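Local coordinates for protein N-acetyltransferase (Trypanosoma brucei, PDB 3I3G) that probably transfers the acetyl group of acetyl-CoA to D-glucosamine 6-phosphate, a step on the route to UDP-N-acetylglucosamine, at residues Ala116-Leu121 against Pro143-Leu148; Ser32-Leu37 against Ile64-Phe69. All blocks are in the same frame, centred on the assembly; numbering follows the deposited sequence. Where two conformers were deposited one is given.

Contact 1: residues Ala116-Leu121 against Pro143-Leu148; sequences ALIMDL and PFYEKL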
ATOM      1  N   ALA A 116      -2.746 -20.744   0.815  1.00 17.55           N
ATOM      2  CA  ALA A 116      -2.977 -20.785  -0.625  1.00 17.32           C
ATOM      3  C   ALA A 116      -3.113 -19.380  -1.206  1.00 17.19           C
ATOM      4  O   ALA A 116      -2.523 -19.065  -2.239  1.00 17.10           O
ATOM      5  CB  ALA A 116      -4.211 -21.616  -0.941  1.00 17.32           C
ATOM      6  N   LEU A 117      -3.898 -18.542  -0.538  1.00 17.05           N
ATOM      7  CA  LEU A 117      -4.105 -17.167  -0.983  1.00 16.99           C
ATOM      8  C   LEU A 117      -2.796 -16.384  -1.017  1.00 17.02           C
ATOM      9  O   LEU A 117      -2.464 -15.756  -2.022  1.00 16.94           O
ATOM     10  CB  LEU A 117      -5.122 -16.460  -0.085  1.00 16.95           C
ATOM     11  CG  LEU A 117      -6.590 -16.838  -0.303  1.00 16.78           C
ATOM     12  CD1 LEU A 117      -7.457 -16.352   0.850  1.00 16.79           C
ATOM     13  CD2 LEU A 117      -7.090 -16.284  -1.625  1.00 16.89           C
ATOM     14  N   ILE A 118      -2.054 -16.424   0.086  1.00 17.11           N
ATOM     15  CA  ILE A 118      -0.791 -15.696   0.183  1.00 17.28           C
ATOM     16  C   ILE A 118       0.213 -16.153  -0.876  1.00 17.46           C
ATOM     17  O   ILE A 118       0.823 -15.331  -1.558  1.00 17.40           O
ATOM     18  CB  ILE A 118      -0.164 -15.833   1.581  1.00 17.23           C
ATOM     19  CG1 ILE A 118      -1.094 -15.236   2.641  1.00 17.19           C
ATOM     20  CG2 ILE A 118       1.197 -15.156   1.622  1.00 17.24           C
ATOM     21  CD1 ILE A 118      -1.411 -13.767   2.427  1.00 17.13           C
ATOM     22  N   MET A 119       0.382 -17.465  -1.004  1.00 17.70           N
ATOM     23  CA  MET A 119       1.301 -18.018  -1.994  1.00 18.08           C
ATOM     24  C   MET A 119       0.920 -17.569  -3.400  1.00 17.96           C
ATOM     25  O   MET A 119       1.781 -17.200  -4.198  1.00 17.92           O
ATOM     26  CB  MET A 119       1.325 -19.546  -1.914  1.00 18.34           C
ATOM     27  CG  MET A 119       1.952 -20.092  -0.642  1.00 19.49           C
ATOM     28  SD  MET A 119       3.690 -19.635  -0.464  1.00 23.00           S
ATOM     29  CE  MET A 119       3.552 -17.883  -0.119  1.00 22.21           C
ATOM     30  N   ASP A 120      -0.376 -17.597  -3.694  1.00 17.91           N
ATOM     31  CA  ASP A 120      -0.876 -17.165  -4.994  1.00 17.97           C
ATOM     32  C   ASP A 120      -0.447 -15.732  -5.289  1.00 17.99           C
ATOM     33  O   ASP A 120       0.077 -15.441  -6.363  1.00 17.96           O
ATOM     34  CB  ASP A 120      -2.402 -17.270  -5.043  1.00 17.97           C
ATOM     35  CG  ASP A 120      -2.964 -16.967  -6.420  1.00 18.02           C
ATOM     36  OD1 ASP A 120      -2.546 -17.626  -7.395  1.00 18.08           O
ATOM     37  OD2 ASP A 120      -3.831 -16.076  -6.528  1.00 18.30           O
ATOM     38  N   LEU A 121      -0.673 -14.841  -4.329  1.00 18.07           N
ATOM     39  CA  LEU A 121      -0.336 -13.433  -4.500  1.00 18.29           C
ATOM     40  C   LEU A 121       1.170 -13.229  -4.630  1.00 18.54           C
ATOM     41  O   LEU A 121       1.625 -12.341  -5.351  1.00 18.52           O
ATOM     42  CB  LEU A 121      -0.894 -12.598  -3.345  1.00 18.18           C
ATOM     43  CG  LEU A 121      -2.419 -12.556  -3.241  1.00 18.04           C
ATOM     44  CD1 LEU A 121      -2.865 -11.527  -2.213  1.00 17.61           C
ATOM     45  CD2 LEU A 121      -3.034 -12.258  -4.600  1.00 18.11           C
ATOM     46  N   PRO A 143       2.159 -15.293  13.816  1.00 23.11           N
ATOM     47  CA  PRO A 143       2.642 -16.668  13.668  1.00 22.94           C
ATOM     48  C   PRO A 143       2.331 -17.243  12.289  1.00 22.79           C
ATOM     49  O   PRO A 143       3.181 -17.899  11.684  1.00 22.76           O
ATOM     50  CB  PRO A 143       1.863 -17.430  14.743  1.00 22.93           C
ATOM     51  CG  PRO A 143       1.504 -16.395  15.755  1.00 23.10           C
ATOM     52  CD  PRO A 143       1.249 -15.148  14.964  1.00 23.13           C
ATOM     53  N   PHE A 144       1.117 -16.999  11.808  1.00 22.56           N
ATOM     54  CA  PHE A 144       0.694 -17.477  10.496  1.00 22.39           C
ATOM     55  C   PHE A 144       1.641 -17.015   9.393  1.00 22.26           C
ATOM     56  O   PHE A 144       2.031 -17.801   8.529  1.00 22.16           O
ATOM     57  CB  PHE A 144      -0.735 -17.012  10.201  1.00 22.42           C
ATOM     58  CG  PHE A 144      -1.130 -17.138   8.756  1.00 22.46           C
ATOM     59  CD1 PHE A 144      -1.418 -18.375   8.206  1.00 22.52           C
ATOM     60  CD2 PHE A 144      -1.222 -16.014   7.950  1.00 22.50           C
ATOM     61  CE1 PHE A 144      -1.784 -18.491   6.877  1.00 22.50           C
ATOM     62  CE2 PHE A 144      -1.588 -16.123   6.621  1.00 22.44           C
ATOM     63  CZ  PHE A 144      -1.869 -17.363   6.084  1.00 22.51           C
ATOM     64  N   TYR A 145       2.010 -15.739   9.426  1.00 22.15           N
ATOM     65  CA  TYR A 145       2.881 -15.174   8.398  1.00 22.05           C
ATOM     66  C   TYR A 145       4.330 -15.637   8.531  1.00 22.09           C
ATOM     67  O   TYR A 145       5.004 -15.887   7.531  1.00 22.05           O
ATOM     68  CB  TYR A 145       2.802 -13.644   8.399  1.00 22.03           C
ATOM     69  CG  TYR A 145       1.482 -13.108   7.894  1.00 21.73           C
ATOM     70  CD1 TYR A 145       1.126 -13.231   6.556  1.00 21.64           C
ATOM     71  CD2 TYR A 145       0.589 -12.481   8.752  1.00 21.53           C
ATOM     72  CE1 TYR A 145      -0.082 -12.745   6.088  1.00 21.34           C
ATOM     73  CE2 TYR A 145      -0.620 -11.989   8.294  1.00 21.26           C
ATOM     74  CZ  TYR A 145      -0.951 -12.125   6.962  1.00 21.24           C
ATOM     75  OH  TYR A 145      -2.154 -11.638   6.501  1.00 21.02           O
ATOM     76  N   GLU A 146       4.810 -15.755   9.763  1.00 22.17           N
ATOM     77  CA  GLU A 146       6.184 -16.187   9.996  0.50 22.20           C
ATOM     78  C   GLU A 146       6.402 -17.627   9.538  1.00 22.23           C
ATOM     79  O   GLU A 146       7.499 -17.993   9.119  1.00 22.22           O
ATOM     80  CB  GLU A 146       6.575 -16.010  11.468  0.50 22.20           C
ATOM     81  CG  GLU A 146       5.686 -16.743  12.457  0.50 22.19           C
ATOM     82  CD  GLU A 146       6.008 -16.386  13.898  0.50 22.17           C
ATOM     83  OE1 GLU A 146       5.951 -17.284  14.764  0.50 22.12           O
ATOM     84  OE2 GLU A 146       6.325 -15.206  14.164  0.50 22.27           O
ATOM     85  N   LYS A 147       5.354 -18.442   9.608  1.00 22.28           N
ATOM     86  CA  LYS A 147       5.455 -19.826   9.160  1.00 22.38           C
ATOM     87  C   LYS A 147       5.488 -19.909   7.637  1.00 22.27           C
ATOM     88  O   LYS A 147       6.027 -20.857   7.070  1.00 22.29           O
ATOM     89  CB  LYS A 147       4.308 -20.677   9.710  1.00 22.51           C
ATOM     90  CG  LYS A 147       4.389 -22.137   9.286  1.00 23.05           C
ATOM     91  CD  LYS A 147       3.355 -22.999   9.990  1.00 23.92           C
ATOM     92  CE  LYS A 147       3.530 -24.462   9.608  1.00 24.43           C
ATOM     93  NZ  LYS A 147       2.555 -25.350  10.299  1.00 25.02           N
ATOM     94  N   LEU A 148       4.912 -18.906   6.980  1.00 22.14           N
ATOM     95  CA  LEU A 148       4.898 -18.858   5.523  1.00 22.01           C
ATOM     96  C   LEU A 148       6.245 -18.407   4.968  1.00 21.92           C
ATOM     97  O   LEU A 148       6.491 -18.497   3.766  1.00 22.01           O
ATOM     98  CB  LEU A 148       3.788 -17.931   5.022  1.00 22.01           C
ATOM     99  CG  LEU A 148       2.350 -18.343   5.340  1.00 22.07           C
ATOM    100  CD1 LEU A 148       1.367 -17.353   4.737  1.00 21.99           C
ATOM    101  CD2 LEU A 148       2.069 -19.753   4.840  1.00 22.27           C
TER

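Contact 2: residues Ser32-Leu37 against Ile64-Phe69; sequences SSHLEL and IVTKVF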
ATOM      1  N   SER A  32     -21.351  -8.931  -2.795  1.00 13.77           N
ATOM      2  CA  SER A  32     -22.160  -8.970  -1.579  0.50 13.63           C
ATOM      3  C   SER A  32     -21.646 -10.019  -0.596  1.00 13.56           C
ATOM      4  O   SER A  32     -21.473  -9.739   0.589  1.00 13.53           O
ATOM      5  CB  SER A  32     -23.630  -9.230  -1.913  0.50 13.65           C
ATOM      6  OG  SER A  32     -23.806 -10.516  -2.482  0.50 13.79           O
ATOM      7  N   SER A  33     -21.410 -11.229  -1.094  1.00 13.41           N
ATOM      8  CA  SER A  33     -20.899 -12.308  -0.255  1.00 13.32           C
ATOM      9  C   SER A  33     -19.505 -11.962   0.253  1.00 13.27           C
ATOM     10  O   SER A  33     -19.127 -12.317   1.371  1.00 13.17           O
ATOM     11  CB  SER A  33     -20.863 -13.622  -1.037  1.00 13.28           C
ATOM     12  OG  SER A  33     -20.426 -14.688  -0.215  1.00 13.26           O
ATOM     13  N   HIS A  34     -18.745 -11.263  -0.583  1.00 13.23           N
ATOM     14  CA  HIS A  34     -17.393 -10.843  -0.244  1.00 13.35           C
ATOM     15  C   HIS A  34     -17.400  -9.866   0.931  1.00 13.53           C
ATOM     16  O   HIS A  34     -16.576  -9.971   1.842  1.00 13.44           O
ATOM     17  CB  HIS A  34     -16.727 -10.210  -1.468  1.00 13.25           C
ATOM     18  CG  HIS A  34     -15.286  -9.861  -1.266  1.00 13.06           C
ATOM     19  ND1 HIS A  34     -14.833  -8.560  -1.236  1.00 12.68           N
ATOM     20  CD2 HIS A  34     -14.195 -10.643  -1.089  1.00 12.82           C
ATOM     21  CE1 HIS A  34     -13.526  -8.555  -1.047  1.00 12.60           C
ATOM     22  NE2 HIS A  34     -13.114  -9.806  -0.954  1.00 12.86           N
ATOM     23  N   LEU A  35     -18.335  -8.921   0.910  1.00 13.84           N
ATOM     24  CA  LEU A  35     -18.449  -7.937   1.981  1.00 14.31           C
ATOM     25  C   LEU A  35     -18.752  -8.619   3.310  1.00 14.67           C
ATOM     26  O   LEU A  35     -18.238  -8.225   4.357  1.00 14.66           O
ATOM     27  CB  LEU A  35     -19.539  -6.911   1.659  1.00 14.32           C
ATOM     28  CG  LEU A  35     -19.822  -5.863   2.738  1.00 14.37           C
ATOM     29  CD1 LEU A  35     -18.561  -5.084   3.075  1.00 14.34           C
ATOM     30  CD2 LEU A  35     -20.934  -4.925   2.297  1.00 14.61           C
ATOM     31  N   GLU A  36     -19.595  -9.644   3.257  1.00 15.07           N
ATOM     32  CA  GLU A  36     -19.952 -10.409   4.445  1.00 15.55           C
ATOM     33  C   GLU A  36     -18.712 -11.065   5.046  1.00 15.60           C
ATOM     34  O   GLU A  36     -18.507 -11.039   6.262  1.00 15.44           O
ATOM     35  CB  GLU A  36     -21.000 -11.466   4.094  1.00 15.80           C
ATOM     36  CG  GLU A  36     -21.533 -12.244   5.283  1.00 16.90           C
ATOM     37  CD  GLU A  36     -22.740 -13.087   4.921  1.00 18.46           C
ATOM     38  OE1 GLU A  36     -23.189 -13.881   5.772  1.00 19.59           O
ATOM     39  OE2 GLU A  36     -23.238 -12.952   3.784  1.00 19.53           O
ATOM     40  N   LEU A  37     -17.885 -11.646   4.185  1.00 15.72           N
ATOM     41  CA  LEU A  37     -16.634 -12.257   4.617  1.00 15.97           C
ATOM     42  C   LEU A  37     -15.739 -11.235   5.309  1.00 16.22           C
ATOM     43  O   LEU A  37     -15.209 -11.490   6.391  1.00 16.13           O
ATOM     44  CB  LEU A  37     -15.899 -12.869   3.424  1.00 15.86           C
ATOM     45  CG  LEU A  37     -14.511 -13.456   3.698  1.00 15.92           C
ATOM     46  CD1 LEU A  37     -14.611 -14.680   4.592  1.00 15.69           C
ATOM     47  CD2 LEU A  37     -13.814 -13.805   2.396  1.00 15.67           C
ATOM     48  N   ILE A  64      -5.542  -2.743  -8.206  1.00 17.86           N
ATOM     49  CA  ILE A  64      -5.679  -3.739  -7.149  1.00 17.40           C
ATOM     50  C   ILE A  64      -6.273  -5.033  -7.689  1.00 17.10           C
ATOM     51  O   ILE A  64      -7.280  -5.020  -8.400  1.00 17.03           O
ATOM     52  CB  ILE A  64      -6.569  -3.229  -6.000  1.00 17.40           C
ATOM     53  CG1 ILE A  64      -5.971  -1.967  -5.378  1.00 17.36           C
ATOM     54  CG2 ILE A  64      -6.747  -4.309  -4.943  1.00 17.37           C
ATOM     55  CD1 ILE A  64      -6.842  -1.350  -4.307  1.00 17.49           C
ATOM     56  N   VAL A  65      -5.640  -6.150  -7.348  1.00 16.66           N
ATOM     57  CA  VAL A  65      -6.150  -7.465  -7.708  1.00 16.32           C
ATOM     58  C   VAL A  65      -6.634  -8.184  -6.456  1.00 15.98           C
ATOM     59  O   VAL A  65      -5.925  -8.242  -5.452  1.00 15.85           O
ATOM     60  CB  VAL A  65      -5.068  -8.329  -8.379  1.00 16.39           C
ATOM     61  CG1 VAL A  65      -5.637  -9.688  -8.761  1.00 16.43           C
ATOM     62  CG2 VAL A  65      -4.500  -7.622  -9.597  1.00 16.61           C
ATOM     63  N   THR A  66      -7.844  -8.727  -6.516  1.00 15.60           N
ATOM     64  CA  THR A  66      -8.385  -9.479  -5.392  1.00 15.32           C
ATOM     65  C   THR A  66      -8.654 -10.928  -5.782  1.00 15.14           C
ATOM     66  O   THR A  66      -9.414 -11.201  -6.713  1.00 15.00           O
ATOM     67  CB  THR A  66      -9.680  -8.847  -4.848  1.00 15.28           C
ATOM     68  OG1 THR A  66      -9.424  -7.493  -4.452  1.00 15.37           O
ATOM     69  CG2 THR A  66     -10.188  -9.631  -3.647  1.00 15.34           C
ATOM     70  N   LYS A  67      -8.017 -11.850  -5.071  1.00 14.92           N
ATOM     71  CA  LYS A  67      -8.243 -13.271  -5.284  1.00 14.86           C
ATOM     72  C   LYS A  67      -9.128 -13.802  -4.167  1.00 14.72           C
ATOM     73  O   LYS A  67      -8.971 -13.419  -3.009  1.00 14.61           O
ATOM     74  CB  LYS A  67      -6.917 -14.032  -5.315  1.00 14.93           C
ATOM     75  CG  LYS A  67      -5.941 -13.538  -6.371  1.00 15.26           C
ATOM     76  CD  LYS A  67      -6.539 -13.638  -7.767  1.00 16.08           C
ATOM     77  CE  LYS A  67      -6.706 -15.085  -8.200  1.00 16.41           C
ATOM     78  NZ  LYS A  67      -5.398 -15.735  -8.496  1.00 16.97           N
ATOM     79  N   VAL A  68     -10.062 -14.678  -4.517  1.00 14.62           N
ATOM     80  CA  VAL A  68     -10.986 -15.223  -3.533  1.00 14.65           C
ATOM     81  C   VAL A  68     -11.116 -16.735  -3.656  1.00 14.73           C
ATOM     82  O   VAL A  68     -10.927 -17.304  -4.732  1.00 14.68           O
ATOM     83  CB  VAL A  68     -12.394 -14.611  -3.682  1.00 14.64           C
ATOM     84  CG1 VAL A  68     -12.353 -13.111  -3.445  1.00 14.53           C
ATOM     85  CG2 VAL A  68     -12.966 -14.928  -5.057  1.00 14.53           C
ATOM     86  N   PHE A  69     -11.432 -17.379  -2.539  1.00 14.84           N
ATOM     87  CA  PHE A  69     -11.852 -18.769  -2.561  1.00 15.05           C
ATOM     88  C   PHE A  69     -13.370 -18.808  -2.568  1.00 15.25           C
ATOM     89  O   PHE A  69     -14.019 -18.155  -1.749  1.00 15.12           O
ATOM     90  CB  PHE A  69     -11.304 -19.535  -1.358  1.00 15.02           C
ATOM     91  CG  PHE A  69      -9.985 -20.202  -1.617  1.00 15.00           C
ATOM     92  CD1 PHE A  69      -9.911 -21.314  -2.439  1.00 14.91           C
ATOM     93  CD2 PHE A  69      -8.823 -19.721  -1.040  1.00 14.90           C
ATOM     94  CE1 PHE A  69      -8.700 -21.934  -2.682  1.00 15.00           C
ATOM     95  CE2 PHE A  69      -7.610 -20.338  -1.278  1.00 14.67           C
ATOM     96  CZ  PHE A  69      -7.549 -21.444  -2.102  1.00 14.99           C
TER

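Contact 1: residues Ala116-Leu121 against Pro143-Leu148
Ile118 is the bump of this contact, and Phe144, Tyr145 and Leu148 make the hollow that takes it. Leu148 fits closest: its CD1 wedges against the branch point, 3.8 Å from both Ile118 CB and Ile118 CG2 and 3.9 Å from Ile118 CG1, with the two side chains crossing at about a right angle. The CG1-CD1 arm goes on to the two rings. CG1 lies anti to the carbonyl carbon of Ile118 (chi1 -62°), which turns it to the rim of the Phe144 ring, near the ring plane and 4.1 Å from Phe144 CE2. A second bend at chi2 (-59°) brings CD1 of Ile118 to the edge of Tyr145, 4.0 Å from its CE1. The two aromatic walls also brace each other, since Phe144 CD2 stands 3.7 Å above the Tyr145 ring plane, over its centre. The touching atoms are all carbons, so the two helices meet by shape and apolar packing.

The hollow is floored by strand 96-104, whose Ile99 and Val102 meet Ile118, while Tyr145 packs on Val102, on Leu135 and Ser137 of strand 132-137, and on Met157 of the second subunit. Helices 113-127 and 142-147 thus pack together on one face of the GNAT sheet, within the acetyltransferase family region, with Leu117 and Leu121 of the former packing on strands 65-71 and 76-86.

Contact 2: residues Ser32-Leu37 against Ile64-Phe69
His34 reaches from helix 31-38 to the methyl groups of Val68 and Thr66 on strand 65-71, and its side chain makes the whole of this small, buried contact. The CB bond points toward the strand, and CG, anti to the backbone N (chi1 -174°), extends the ring toward it; the backbones themselves stay well apart, 8.4 Å between His34 CA and Val68 CA. Beyond CG, CD2 is the first atom to touch, 3.9 Å from Val68 CG1. One bond further, NE2 comes 4.0 Å from Thr66 CG2. The ring therefore spans two residues that alternate with Lys67 and share one face of the strand, and it meets both methyls obliquely. On the threonine, CG2 stands anti to the backbone N and faces the imidazole, while the hydroxyl serves the next strand through Ser82 OG, with Arg59 NH1 as a weak additional partner.

The polar tip of the histidine is satisfied on the same sheet: NE2 is hydrogen-bonded to Ser80 OG, on strand 76-86. The ring also meets Phe89 of the second subunit, the two planes at about 80°, so the dimer interface reaches this spot. As in the GNAT fold, a helix that follows the first strand, 21-25, packs here on one face of the sheet.

Chemically, the two segments share only van der Waals contact, which probably limits the ring's approach more than its rotation. The bond to Ser80 probably sets that rotation, and it pays for a nitrogen that is buried against methyl groups. One imidazole thus joins helix 31-38 to two strands, apolar toward 65-71 and polar toward 76-86, where Ser33 OG adds a hydrogen bond to Ile77 N.

Overall arrangement
Along the chain contact 2 closes before contact 1 opens; their centres lie about 17 Å apart, on opposite sides of the chain's centre. Strand 65-71 joins them: alternate residues face helix 31-38 or helix 113-127, so the two helices cover opposite faces of the mixed sheet, as in GNAT acetyltransferases. The segments touch directly, through a short salt bridge, 2.5 Å between Asp120 OD2 and Lys67 NZ, and through Ala116 CB packed 3.5 Å from Phe69 CZ. The R-x-x-G-x-G sequence leading into helix 113-127 probably places acetyl-CoA at that helix's start, as in relatives. Both contacts also approach the second subunit.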